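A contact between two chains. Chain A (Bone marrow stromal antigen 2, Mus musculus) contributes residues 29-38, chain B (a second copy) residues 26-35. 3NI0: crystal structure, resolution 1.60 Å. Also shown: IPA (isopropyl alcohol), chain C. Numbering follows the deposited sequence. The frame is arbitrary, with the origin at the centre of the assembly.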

# COMPACT_ATOMS: atom_id res chain seq x y z
N ARG A 29 7.98 8.36 31.47
CA ARG A 29 8.61 8.68 30.20
C ARG A 29 8.45 7.54 29.19
O ARG A 29 8.26 7.79 28.01
CB ARG A 29 10.09 9.00 30.40
CG ARG A 29 10.32 10.35 31.05
CD ARG A 29 11.79 10.76 31.01
NE ARG A 29 12.50 10.42 32.24
CZ ARG A 29 13.32 9.38 32.39
NH1 ARG A 29 13.53 8.55 31.37
NH2 ARG A 29 13.91 9.16 33.55
N THR A 30 8.51 6.30 29.67
CA THR A 30 8.38 5.14 28.79
C THR A 30 6.94 5.00 28.30
O THR A 30 6.71 4.64 27.15
CB THR A 30 8.83 3.84 29.49
OG1 THR A 30 10.18 3.99 29.97
CG2 THR A 30 8.79 2.67 28.52
N GLN A 31 5.99 5.30 29.17
CA GLN A 31 4.58 5.28 28.79
C GLN A 31 4.31 6.35 27.74
O GLN A 31 3.53 6.15 26.82
CB GLN A 31 3.67 5.49 30.01
CG GLN A 31 2.19 5.64 29.66
CD GLN A 31 1.55 4.33 29.21
OE1 GLN A 31 2.15 3.26 29.33
NE2 GLN A 31 0.33 4.42 28.69
N ASP A 32 4.95 7.51 27.90
CA ASP A 32 4.79 8.59 26.93
C ASP A 32 5.35 8.17 25.57
O ASP A 32 4.76 8.44 24.53
CB ASP A 32 5.46 9.86 27.43
CG ASP A 32 5.15 11.07 26.56
OD1 ASP A 32 3.97 11.46 26.48
OD2 ASP A 32 6.10 11.63 25.98
N SER A 33 6.50 7.49 25.58
CA SER A 33 7.10 6.99 24.35
C SER A 33 6.20 5.93 23.70
O SER A 33 6.06 5.88 22.48
CB SER A 33 8.49 6.40 24.62
OG SER A 33 9.42 7.41 24.94
N LEU A 34 5.58 5.10 24.54
CA LEU A 34 4.68 4.07 24.06
C LEU A 34 3.52 4.70 23.31
O LEU A 34 3.16 4.26 22.22
CB LEU A 34 4.15 3.25 25.24
CG LEU A 34 2.96 2.33 24.95
CD1 LEU A 34 3.27 1.35 23.82
CD2 LEU A 34 2.55 1.58 26.21
N LEU A 35 2.94 5.74 23.90
CA LEU A 35 1.79 6.41 23.30
C LEU A 35 2.19 7.10 22.00
O LEU A 35 1.40 7.18 21.07
CB LEU A 35 1.17 7.40 24.29
CG LEU A 35 0.51 6.75 25.51
CD1 LEU A 35 0.20 7.78 26.59
CD2 LEU A 35 -0.75 6.00 25.10
N GLN A 36 3.42 7.60 21.95
CA GLN A 36 3.94 8.23 20.73
C GLN A 36 4.08 7.21 19.61
O GLN A 36 3.76 7.49 18.46
CB GLN A 36 5.29 8.89 20.99
CG GLN A 36 5.21 10.13 21.86
CD GLN A 36 6.57 10.78 22.05
OE1 GLN A 36 7.34 10.92 21.10
NE2 GLN A 36 6.87 11.18 23.28
N ALA A 37 4.56 6.02 19.96
CA ALA A 37 4.73 4.95 18.98
C ALA A 37 3.36 4.50 18.47
O ALA A 37 3.19 4.24 17.29
CB ALA A 37 5.47 3.78 19.60
N GLU A 38 2.39 4.43 19.38
CA GLU A 38 1.04 4.02 19.01
C GLU A 38 0.39 5.08 18.12
O GLU A 38 -0.38 4.74 17.22
CB GLU A 38 0.20 3.76 20.26
CG GLU A 38 0.65 2.52 21.03
CD GLU A 38 -0.19 2.25 22.25
OE1 GLU A 38 -0.56 3.21 22.96
OE2 GLU A 38 -0.46 1.06 22.52
N GLN B 26 6.18 -2.63 36.39
CA GLN B 26 5.43 -1.76 35.49
C GLN B 26 6.34 -1.25 34.38
O GLN B 26 5.95 -1.20 33.22
CB GLN B 26 4.82 -0.57 36.23
CG GLN B 26 3.90 -0.92 37.38
CD GLN B 26 3.36 0.31 38.08
OE1 GLN B 26 3.06 1.32 37.43
NE2 GLN B 26 3.24 0.26 39.40
N LEU B 27 7.57 -0.89 34.75
CA LEU B 27 8.52 -0.34 33.79
C LEU B 27 8.84 -1.38 32.73
O LEU B 27 8.86 -1.07 31.54
CB LEU B 27 9.81 0.10 34.49
CG LEU B 27 10.88 0.69 33.57
CD1 LEU B 27 10.34 1.90 32.82
CD2 LEU B 27 12.14 1.05 34.35
N THR B 28 9.10 -2.61 33.16
CA THR B 28 9.40 -3.68 32.23
C THR B 28 8.24 -3.91 31.26
O THR B 28 8.45 -4.04 30.05
CB THR B 28 9.71 -5.00 32.95
OG1 THR B 28 10.87 -4.84 33.78
CG2 THR B 28 9.97 -6.09 31.96
N ARG B 29 7.03 -3.97 31.79
CA ARG B 29 5.84 -4.17 30.96
C ARG B 29 5.69 -3.06 29.93
O ARG B 29 5.32 -3.31 28.78
CB ARG B 29 4.58 -4.20 31.82
CG ARG B 29 4.48 -5.38 32.75
CD ARG B 29 3.32 -5.20 33.71
NE ARG B 29 2.84 -6.48 34.22
CZ ARG B 29 2.16 -6.63 35.34
NH1 ARG B 29 1.88 -5.57 36.10
NH2 ARG B 29 1.76 -7.83 35.72
N THR B 30 5.97 -1.83 30.34
CA THR B 30 5.78 -0.68 29.47
C THR B 30 6.84 -0.64 28.38
O THR B 30 6.58 -0.26 27.24
CB THR B 30 5.79 0.63 30.27
OG1 THR B 30 4.78 0.58 31.29
CG2 THR B 30 5.51 1.81 29.36
N GLN B 31 8.05 -1.07 28.74
CA GLN B 31 9.15 -1.14 27.78
C GLN B 31 8.85 -2.19 26.72
O GLN B 31 9.11 -1.99 25.54
CB GLN B 31 10.46 -1.48 28.50
CG GLN B 31 10.99 -0.36 29.37
CD GLN B 31 12.15 -0.80 30.25
OE1 GLN B 31 12.22 -1.96 30.66
NE2 GLN B 31 13.06 0.12 30.52
N ASP B 32 8.29 -3.31 27.16
CA ASP B 32 7.97 -4.40 26.24
C ASP B 32 6.85 -3.99 25.30
O ASP B 32 6.89 -4.29 24.11
CB ASP B 32 7.59 -5.66 27.01
CG ASP B 32 8.75 -6.25 27.77
OD1 ASP B 32 9.91 -5.88 27.48
OD2 ASP B 32 8.51 -7.09 28.65
N SER B 33 5.85 -3.29 25.84
CA SER B 33 4.76 -2.78 25.02
C SER B 33 5.29 -1.76 24.02
O SER B 33 4.84 -1.70 22.89
CB SER B 33 3.68 -2.13 25.89
OG SER B 33 3.00 -3.10 26.67
N LEU B 34 6.26 -0.97 24.46
CA LEU B 34 6.91 0.01 23.60
C LEU B 34 7.56 -0.68 22.40
O LEU B 34 7.39 -0.25 21.27
CB LEU B 34 7.95 0.82 24.37
CG LEU B 34 8.80 1.78 23.54
CD1 LEU B 34 7.93 2.77 22.79
CD2 LEU B 34 9.80 2.50 24.43
N LEU B 35 8.31 -1.75 22.66
CA LEU B 35 8.98 -2.47 21.58
C LEU B 35 7.96 -3.07 20.61
O LEU B 35 8.17 -3.06 19.40
CB LEU B 35 9.87 -3.58 22.14
CG LEU B 35 11.08 -3.11 22.95
CD1 LEU B 35 11.83 -4.31 23.54
CD2 LEU B 35 12.02 -2.27 22.10
C1 IPA C . 13.70 4.78 30.64
C2 IPA C . 13.69 3.90 29.39
C3 IPA C . 15.01 3.17 29.26
O2 IPA C . 12.65 2.94 29.49
O HOH W 1 2.87 2.33 31.98

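What does the start of the chain B stretch offer its partner? Two helices run side by side in the same direction, 21° apart, and B:Leu27 makes the first contact: its CD1 lies 3.5 Å from OG1 of A:Thr30. The CA-to-CB bond of B:Leu27 points sideways, but the t, p rotamer brings the end of the side chain nearer to chain A. A:Thr30 is a knob among B:Leu27, B:Thr30, B:Gln31 and B:Leu34, compact enough to fit close to the neighbouring backbone.

How do two threonines pack against each other? B:Thr30 and A:Thr30 both point toward the opposite helix and meet through methyls, CG2 to CG2 at 3.5 Å. The hydroxyl of B:Thr30 turns back to its own helix, OG1 donating to B:Gln26 O at 2.9 Å. Water 1 donates to both B:Thr30 OG1, with its O 2.7 Å away, and A:Gln31 OE1, with its O 2.9 Å away. No direct hydrogen bond crosses between the stretches; the water is one polar bridge.

What does B:Gln31 do at the edge? Its CA-to-CB bond points away, yet CG packs 3.8 Å from A:Thr30 CG2, and NE2 donates to isopropyl alcohol O2 at 3.0 Å, nearly straight. That O2 donates to A:Thr30 OG1 at 2.7 Å, making the alcohol, probably from the crystallisation liquor, a second bridge.

Where do the helices come closest in register? The CA atoms of A:Leu34 and B:Leu34 are 4.7 Å apart. The backbone O of B:Ser33 lies 3.6 Å from A:Leu34 CD1. B:Leu34, sideways at CA-to-CB, sends its branched apolar end among A:Thr30, A:Ser33, A:Leu34 and A:Ala37 as a knob, its CD1 3.7 Å from A:Leu34 CA and 4.2 Å from A:Ala37 CB. Of 406 Å² buried, both sides summed, A:Thr30 and B:Leu34 contribute most.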